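Local structure of proto-oncogene tyrosine-protein kinase receptor Ret (7AMK) at residues Gln151-Phe155 with Thr156-Ile160; Thr266-Val269 with Tyr270-Gln274; Arg301-Lys304 with Ala305-Gly308. The protein probably recognises GDNF-family ligands together with their GFR alpha co-receptors through a calcium-bound cadherin-like ectodomain, signalling as a receptor tyrosine kinase. The protein carries 4 engineered substitutions. All coordinates share one frame; numbering follows the deposited sequence.

Interaction 1. Residues Gln151-Phe155 with Thr156-Ile160; sequences QLRRF and THMSI
At Arg154 the backbone turns from loop into the short helix 155-160, and Arg154 O accepts the N-H of Met158 (N to O 3.2 Å, 157° at the hydrogen) and, more weakly, that of His157. The side chains of Arg154 and His157 run side by side from this turn. His157 CE1 lies over one face of the guanidinium, toward its rim and 3.0 Å from Arg154 NH2; with the two planes 50° apart, this is close packing without a parallel stack. A bend at chi3 (52°) brings the guanidinium alongside the imidazole. Farther along, Met158 SD rests 3.3 Å from Arg153 CG, though the methionine is poorly ordered. Arg153 is held by Gln151 OE1, which takes its backbone N in the carbonyl plane at 2.8 Å and its NE from above that plane at 3.1 Å, the latter bond almost straight. The Arg154 guanidinium reaches Glu10 and Glu133 through salt bridges and the carbonyl of Thr128 through a hydrogen bond. Around this turn, His157 packs on helix 126-130 and Phe155 on strand 21-24, so this helix of the second domain leans against the first, while Met158 faces strand 165-170 of its own domain.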
loop_
_atom_site.group_PDB
_atom_site.type_symbol
_atom_site.label_atom_id
_atom_site.label_comp_id
_atom_site.label_asym_id
_atom_site.label_seq_id
_atom_site.Cartn_x
_atom_site.Cartn_y
_atom_site.Cartn_z
ATOM N N GLN A 151 9.930 -18.949 51.070
ATOM C CA GLN A 151 9.913 -19.752 52.292
ATOM C C GLN A 151 8.864 -20.840 52.116
ATOM O O GLN A 151 7.681 -20.537 51.911
ATOM C CB GLN A 151 9.593 -18.883 53.512
ATOM C CG GLN A 151 9.391 -19.627 54.883
ATOM C CD GLN A 151 10.493 -20.642 55.226
ATOM O OE1 GLN A 151 10.235 -21.826 55.268
ATOM N NE2 GLN A 151 11.709 -20.174 55.457
ATOM N N LEU A 152 9.294 -22.100 52.201
ATOM C CA LEU A 152 8.418 -23.238 51.947
ATOM C C LEU A 152 7.640 -23.725 53.177
ATOM O O LEU A 152 6.568 -24.312 53.013
ATOM C CB LEU A 152 9.241 -24.399 51.358
ATOM C CG LEU A 152 9.686 -24.188 49.909
ATOM C CD1 LEU A 152 10.435 -25.396 49.347
ATOM C CD2 LEU A 152 8.475 -23.844 49.045
ATOM N N ARG A 153 8.136 -23.525 54.397
ATOM C CA ARG A 153 7.395 -23.955 55.585
ATOM C C ARG A 153 6.098 -23.164 55.759
ATOM O O ARG A 153 6.087 -21.938 55.661
ATOM C CB ARG A 153 8.233 -23.781 56.854
ATOM C CG ARG A 153 9.282 -24.849 57.103
ATOM C CD ARG A 153 10.254 -24.465 58.234
ATOM N NE ARG A 153 10.997 -23.235 57.930
ATOM C CZ ARG A 153 11.994 -22.759 58.673
ATOM N NH1 ARG A 153 12.409 -23.393 59.754
ATOM N NH2 ARG A 153 12.590 -21.615 58.320
ATOM N N ARG A 154 5.008 -23.865 56.068
ATOM C CA ARG A 154 3.772 -23.191 56.461
ATOM C C ARG A 154 3.851 -22.957 57.966
ATOM O O ARG A 154 3.534 -23.826 58.769
ATOM C CB ARG A 154 2.545 -23.992 56.046
ATOM C CG ARG A 154 2.467 -24.225 54.525
ATOM C CD ARG A 154 1.024 -24.433 54.061
ATOM N NE ARG A 154 0.108 -23.376 54.499
ATOM C CZ ARG A 154 -1.201 -23.395 54.278
ATOM N NH1 ARG A 154 -1.777 -24.409 53.651
ATOM N NH2 ARG A 154 -1.951 -22.377 54.697
ATOM N N PHE A 155 4.311 -21.760 58.347
ATOM C CA PHE A 155 4.542 -21.438 59.757
ATOM C C PHE A 155 3.333 -21.760 60.632
ATOM O O PHE A 155 3.483 -22.339 61.712
ATOM C CB PHE A 155 4.927 -19.964 59.893
ATOM C CG PHE A 155 6.328 -19.652 59.397
ATOM C CD1 PHE A 155 7.234 -20.668 59.168
ATOM C CD2 PHE A 155 6.738 -18.343 59.196
ATOM C CE1 PHE A 155 8.520 -20.381 58.719
ATOM C CE2 PHE A 155 8.015 -18.047 58.770
ATOM C CZ PHE A 155 8.907 -19.066 58.522
ATOM N N THR A 156 2.124 -21.418 60.177
ATOM C CA THR A 156 0.940 -21.608 61.018
ATOM C C THR A 156 0.668 -23.089 61.287
ATOM O O THR A 156 0.270 -23.470 62.397
ATOM C CB THR A 156 -0.276 -20.936 60.366
ATOM O OG1 THR A 156 -0.388 -21.360 59.000
ATOM C CG2 THR A 156 -0.122 -19.404 60.398
ATOM N N HIS A 157 0.901 -23.941 60.295
ATOM C CA HIS A 157 0.535 -25.343 60.424
ATOM C C HIS A 157 1.566 -26.166 61.185
ATOM O O HIS A 157 1.208 -27.165 61.821
ATOM C CB HIS A 157 0.294 -25.923 59.041
ATOM C CG HIS A 157 -0.924 -25.364 58.380
ATOM N ND1 HIS A 157 -0.963 -24.094 57.843
ATOM C CD2 HIS A 157 -2.166 -25.880 58.218
ATOM C CE1 HIS A 157 -2.165 -23.866 57.345
ATOM N NE2 HIS A 157 -2.914 -24.936 57.559
ATOM N N MET A 158 2.836 -25.774 61.156
ATOM C CA MET A 158 3.811 -26.513 61.947
ATOM C C MET A 158 3.608 -26.292 63.443
ATOM O O MET A 158 4.081 -27.101 64.249
ATOM C CB MET A 158 5.232 -26.145 61.499
ATOM C CG MET A 158 5.528 -26.584 60.044
ATOM S SD MET A 158 7.077 -26.001 59.300
ATOM C CE MET A 158 8.309 -26.914 60.229
ATOM N N SER A 159 2.893 -25.230 63.831
ATOM C CA SER A 159 2.474 -25.059 65.223
ATOM C C SER A 159 1.257 -25.916 65.574
ATOM O O SER A 159 1.077 -26.298 66.738
ATOM C CB SER A 159 2.153 -23.589 65.499
ATOM O OG SER A 159 1.390 -23.469 66.698
ATOM N N ILE A 160 0.399 -26.198 64.595
ATOM C CA ILE A 160 -0.689 -27.146 64.784
ATOM C C ILE A 160 -0.159 -28.573 64.880
ATOM O O ILE A 160 -0.725 -29.404 65.599
ATOM C CB ILE A 160 -1.685 -27.012 63.623
ATOM C CG1 ILE A 160 -2.184 -25.571 63.492
ATOM C CG2 ILE A 160 -2.814 -28.024 63.765
ATOM C CD1 ILE A 160 -3.289 -25.423 62.480
#

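Interaction 2. Residues Thr266-Val269 with Tyr270-Gln274; sequences TTPV and YPTNQ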
loop_
_atom_site.group_PDB
_atom_site.type_symbol
_atom_site.label_atom_id
_atom_site.label_comp_id
_atom_site.label_asym_id
_atom_site.label_seq_id
_atom_site.Cartn_x
_atom_site.Cartn_y
_atom_site.Cartn_z
ATOM N N THR A 266 12.612 -8.792 24.373
ATOM C CA THR A 266 11.190 -8.505 24.241
ATOM C C THR A 266 10.908 -7.031 24.495
ATOM O O THR A 266 11.704 -6.308 25.099
ATOM C CB THR A 266 10.359 -9.341 25.233
ATOM O OG1 THR A 266 10.547 -8.827 26.554
ATOM C CG2 THR A 266 10.793 -10.796 25.199
ATOM N N THR A 267 9.744 -6.600 24.031
ATOM C CA THR A 267 9.259 -5.242 24.102
ATOM C C THR A 267 7.757 -5.324 24.316
ATOM O O THR A 267 7.095 -6.175 23.704
ATOM C CB THR A 267 9.524 -4.437 22.819
ATOM O OG1 THR A 267 10.913 -4.495 22.476
ATOM C CG2 THR A 267 9.118 -2.975 23.040
ATOM N N PRO A 268 7.186 -4.460 25.151
ATOM C CA PRO A 268 5.726 -4.436 25.273
ATOM C C PRO A 268 5.089 -4.070 23.936
ATOM O O PRO A 268 5.700 -3.419 23.079
ATOM C CB PRO A 268 5.468 -3.372 26.350
ATOM C CG PRO A 268 6.795 -3.243 27.082
ATOM C CD PRO A 268 7.835 -3.466 26.024
ATOM N N VAL A 269 3.849 -4.531 23.761
ATOM C CA VAL A 269 3.140 -4.387 22.497
ATOM C C VAL A 269 3.161 -2.932 22.030
ATOM O O VAL A 269 3.013 -1.991 22.819
ATOM C CB VAL A 269 1.704 -4.923 22.656
ATOM C CG1 VAL A 269 0.866 -4.615 21.429
ATOM C CG2 VAL A 269 1.737 -6.421 22.950
ATOM N N TYR A 270 3.353 -2.756 20.742
ATOM C CA TYR A 270 3.425 -1.449 20.112
ATOM C C TYR A 270 2.027 -0.839 19.994
ATOM O O TYR A 270 1.060 -1.548 19.684
ATOM C CB TYR A 270 4.064 -1.580 18.733
ATOM C CG TYR A 270 3.866 -0.378 17.823
ATOM C CD1 TYR A 270 2.733 -0.267 17.027
ATOM C CD2 TYR A 270 4.819 0.636 17.758
ATOM C CE1 TYR A 270 2.545 0.827 16.196
ATOM C CE2 TYR A 270 4.633 1.752 16.920
ATOM C CZ TYR A 270 3.492 1.835 16.140
ATOM O OH TYR A 270 3.285 2.920 15.298
ATOM N N PRO A 271 1.884 0.475 20.250
ATOM C CA PRO A 271 2.951 1.354 20.732
ATOM C C PRO A 271 2.928 1.428 22.260
ATOM O O PRO A 271 1.884 1.142 22.861
ATOM C CB PRO A 271 2.595 2.695 20.099
ATOM C CG PRO A 271 1.074 2.689 20.127
ATOM C CD PRO A 271 0.635 1.225 20.021
ATOM N N THR A 272 4.049 1.799 22.878
ATOM C CA THR A 272 4.192 1.694 24.323
ATOM C C THR A 272 4.974 2.880 24.864
ATOM O O THR A 272 5.701 3.553 24.132
ATOM C CB THR A 272 4.899 0.392 24.715
ATOM O OG1 THR A 272 5.131 0.373 26.129
ATOM C CG2 THR A 272 6.231 0.267 23.962
ATOM N N ASN A 273 4.820 3.122 26.169
ATOM C CA ASN A 273 5.594 4.143 26.865
ATOM C C ASN A 273 6.835 3.587 27.559
ATOM O O ASN A 273 7.761 4.356 27.850
ATOM C CB ASN A 273 4.714 4.871 27.891
ATOM N N GLN A 274 6.877 2.282 27.824
ATOM C CA GLN A 274 8.055 1.671 28.425
ATOM C C GLN A 274 9.315 2.136 27.706
ATOM O O GLN A 274 9.302 2.382 26.498
ATOM C CB GLN A 274 7.938 0.147 28.373
ATOM C CG GLN A 274 9.250 -0.591 28.673
ATOM C CD GLN A 274 9.783 -0.331 30.084
ATOM O OE1 GLN A 274 10.705 0.472 30.282
ATOM N NE2 GLN A 274 9.211 -1.023 31.067
#
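Pro268 and Thr272 face one another across a bend of the chain, with Pro268 CB 3.8 Å from Thr272 OG1. The threonine also turns its carbon side to the backbone before it: CB is 3.6 Å from Val269 O, and CG2 is 3.8 Å from Pro268 O. Beyond it, Gln274 passes obliquely over the same proline, its CB 3.8 Å from Pro268 CG. No hydrogen bond joins 266-269 to 270-274, so van der Waals contact carries the meeting.

The next shell explains the shape. Thr272 OG1 is anti to the backbone N (chi1 175°), a rotation that puts the hydroxyl beside the residue's own carbonyl carbon, on the side of the chain ahead, where it accepts from Gln274 N at 3.1 Å, although the place of OG1 is less sure. Replacing Thr272 by alanine removes both OG1 and CG2, and would probably leave Gln274 N without this acceptor and open a gap beside Pro268. The peptide before Pro271 is cis, and Pro271 CB stands 3.8 Å above the centre of the Tyr270 ring, the aromatic-proline packing that often accompanies a cis bond.

Farther out, the Tyr270 ring meets Phe300 edge-to-face, and Tyr270 O accepts a hydrogen bond from Lys387 NZ of the second subunit. Thr267 OG1 is hydrogen-bonded to Thr313 OG1 and to ND2 of Asn277, itself a calcium ligand.

The whole is a proline-rich loop between strands 255-263 and 279-283 of the third cadherin-like domain, following the calcium ligand Asp265 and containing at Thr272-Gln274 what fits an ST turn.

Interaction 3. Residues Arg301-Lys304 with Ala305-Gly308; sequences REEK and AIFG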
loop_
_atom_site.group_PDB
_atom_site.type_symbol
_atom_site.label_atom_id
_atom_site.label_comp_id
_atom_site.label_asym_id
_atom_site.label_seq_id
_atom_site.Cartn_x
_atom_site.Cartn_y
_atom_site.Cartn_z
ATOM N N ARG A 301 7.171 -5.243 16.162
ATOM C CA ARG A 301 6.193 -6.239 16.552
ATOM C C ARG A 301 6.969 -7.373 17.185
ATOM O O ARG A 301 8.161 -7.540 16.939
ATOM C CB ARG A 301 5.359 -6.730 15.354
ATOM C CG ARG A 301 6.215 -7.367 14.257
ATOM C CD ARG A 301 5.412 -7.741 12.994
ATOM N NE ARG A 301 6.188 -8.599 12.097
ATOM C CZ ARG A 301 6.818 -8.186 11.001
ATOM N NH1 ARG A 301 6.785 -6.920 10.619
ATOM N NH2 ARG A 301 7.492 -9.069 10.269
ATOM N N GLU A 302 6.298 -8.145 18.010
ATOM C CA GLU A 302 6.943 -9.305 18.583
ATOM C C GLU A 302 6.965 -10.432 17.557
ATOM O O GLU A 302 5.977 -10.661 16.852
ATOM C CB GLU A 302 6.202 -9.742 19.845
ATOM C CG GLU A 302 6.522 -11.152 20.304
ATOM C CD GLU A 302 6.099 -11.377 21.751
ATOM O OE1 GLU A 302 6.651 -10.693 22.652
ATOM O OE2 GLU A 302 5.197 -12.217 21.988
ATOM N N GLU A 303 8.088 -11.147 17.486
ATOM C CA GLU A 303 8.113 -12.410 16.760
ATOM C C GLU A 303 8.899 -13.438 17.564
ATOM O O GLU A 303 9.641 -13.084 18.479
ATOM C CB GLU A 303 8.700 -12.227 15.367
ATOM C CG GLU A 303 7.730 -12.669 14.288
ATOM C CD GLU A 303 8.079 -12.090 12.949
ATOM O OE1 GLU A 303 7.748 -10.905 12.710
ATOM O OE2 GLU A 303 8.691 -12.827 12.143
ATOM N N LYS A 304 8.725 -14.730 17.233
ATOM C CA LYS A 304 9.564 -15.741 17.889
ATOM C C LYS A 304 10.114 -16.823 16.961
ATOM O O LYS A 304 11.252 -17.253 17.171
ATOM C CB LYS A 304 8.815 -16.411 19.077
ATOM C CG LYS A 304 7.875 -17.544 18.723
ATOM C CD LYS A 304 7.097 -18.048 19.945
ATOM C CE LYS A 304 6.632 -19.476 19.694
ATOM N NZ LYS A 304 5.399 -19.894 20.441
ATOM N N ALA A 305 9.381 -17.235 15.921
ATOM C CA ALA A 305 9.827 -18.305 15.031
ATOM C C ALA A 305 11.197 -18.011 14.425
ATOM O O ALA A 305 12.078 -18.881 14.401
ATOM C CB ALA A 305 8.783 -18.521 13.931
ATOM N N ILE A 306 11.394 -16.797 13.912
ATOM C CA ILE A 306 12.679 -16.476 13.308
ATOM C C ILE A 306 13.819 -16.435 14.323
ATOM O O ILE A 306 14.983 -16.449 13.919
ATOM C CB ILE A 306 12.595 -15.132 12.564
ATOM C CG1 ILE A 306 12.247 -14.008 13.537
ATOM C CG2 ILE A 306 11.571 -15.213 11.465
ATOM C CD1 ILE A 306 11.999 -12.675 12.850
ATOM N N PHE A 307 13.535 -16.354 15.622
ATOM C CA PHE A 307 14.590 -16.296 16.624
ATOM C C PHE A 307 14.914 -17.667 17.194
ATOM O O PHE A 307 15.583 -17.754 18.236
ATOM C CB PHE A 307 14.208 -15.352 17.780
ATOM C CG PHE A 307 14.061 -13.897 17.385
ATOM C CD1 PHE A 307 15.151 -13.170 16.921
ATOM C CD2 PHE A 307 12.840 -13.251 17.522
ATOM C CE1 PHE A 307 15.023 -11.842 16.581
ATOM C CE2 PHE A 307 12.706 -11.906 17.191
ATOM C CZ PHE A 307 13.794 -11.202 16.717
ATOM N N GLY A 308 14.446 -18.730 16.546
ATOM C CA GLY A 308 14.530 -20.047 17.138
ATOM C C GLY A 308 13.444 -20.291 18.160
ATOM O O GLY A 308 13.699 -20.934 19.186
#
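A short 3-10 turn at the end of strand 294-303 begins the connection of a beta hairpin to strand 312-321, and here Glu303 and Lys304 meet Ile306 and Phe307. Phe307 N bonds to Lys304 O at 2.9 Å, its donor lying well above the carbonyl plane, and Gly308 N bonds to Ala305 O in the following step. At Gly308 the backbone takes a positive phi of 80°, where a side chain would press on the carbonyl of Phe307.

The Phe307 ring presents its edge to the backbone: CD2 comes 3.3 Å from Glu303 O, which lies in the ring plane. Over the centre of one face stands Ile306 CG1, 4.1 Å above it. The isoleucine crosses Glu303 at about a right angle, and its methyl CD1 touches Glu303 OE2 at 3.4 Å. CG1 sits between the backbone N and the carbonyl carbon (chi1 61°), which carries CD1 back over the preceding strand.

The other carboxylate oxygen, Glu303 OE1, takes Arg301 NE in a salt bridge at 2.9 Å, met nearly along its C-O axis, with the oxygen 25° out of the guanidinium plane. Lys395 NZ of the second subunit forms a further salt bridge to OE1.

OE1 thus collects the cationic partners, while OE2 lies against the methyl of Ile306; two cations converging on OE1 would probably favour the ionised carboxylate, and the Lys395 bridge joins the hairpin to the second subunit in this assembly.

From the N terminus the three contacts follow in series; each is a local turn, and none encloses or crosses another. Interaction 1 comes first, where the chain leaves strand 147-151 for a short helix against the first domain. Interaction 2, its centre about 41 Å from the centre of interaction 1, shapes the loop leading from strand 255-263 to 279-283 in the third domain. After strand 279-283 and helix 288-293 the chain enters strand 294-303, whose Phe300 packs against Tyr270 and which leads into interaction 3. Interactions 2 and 3 have centres about 15 Å apart and do not touch, yet both meet the second subunit, whereas interaction 1 joins domains within one chain.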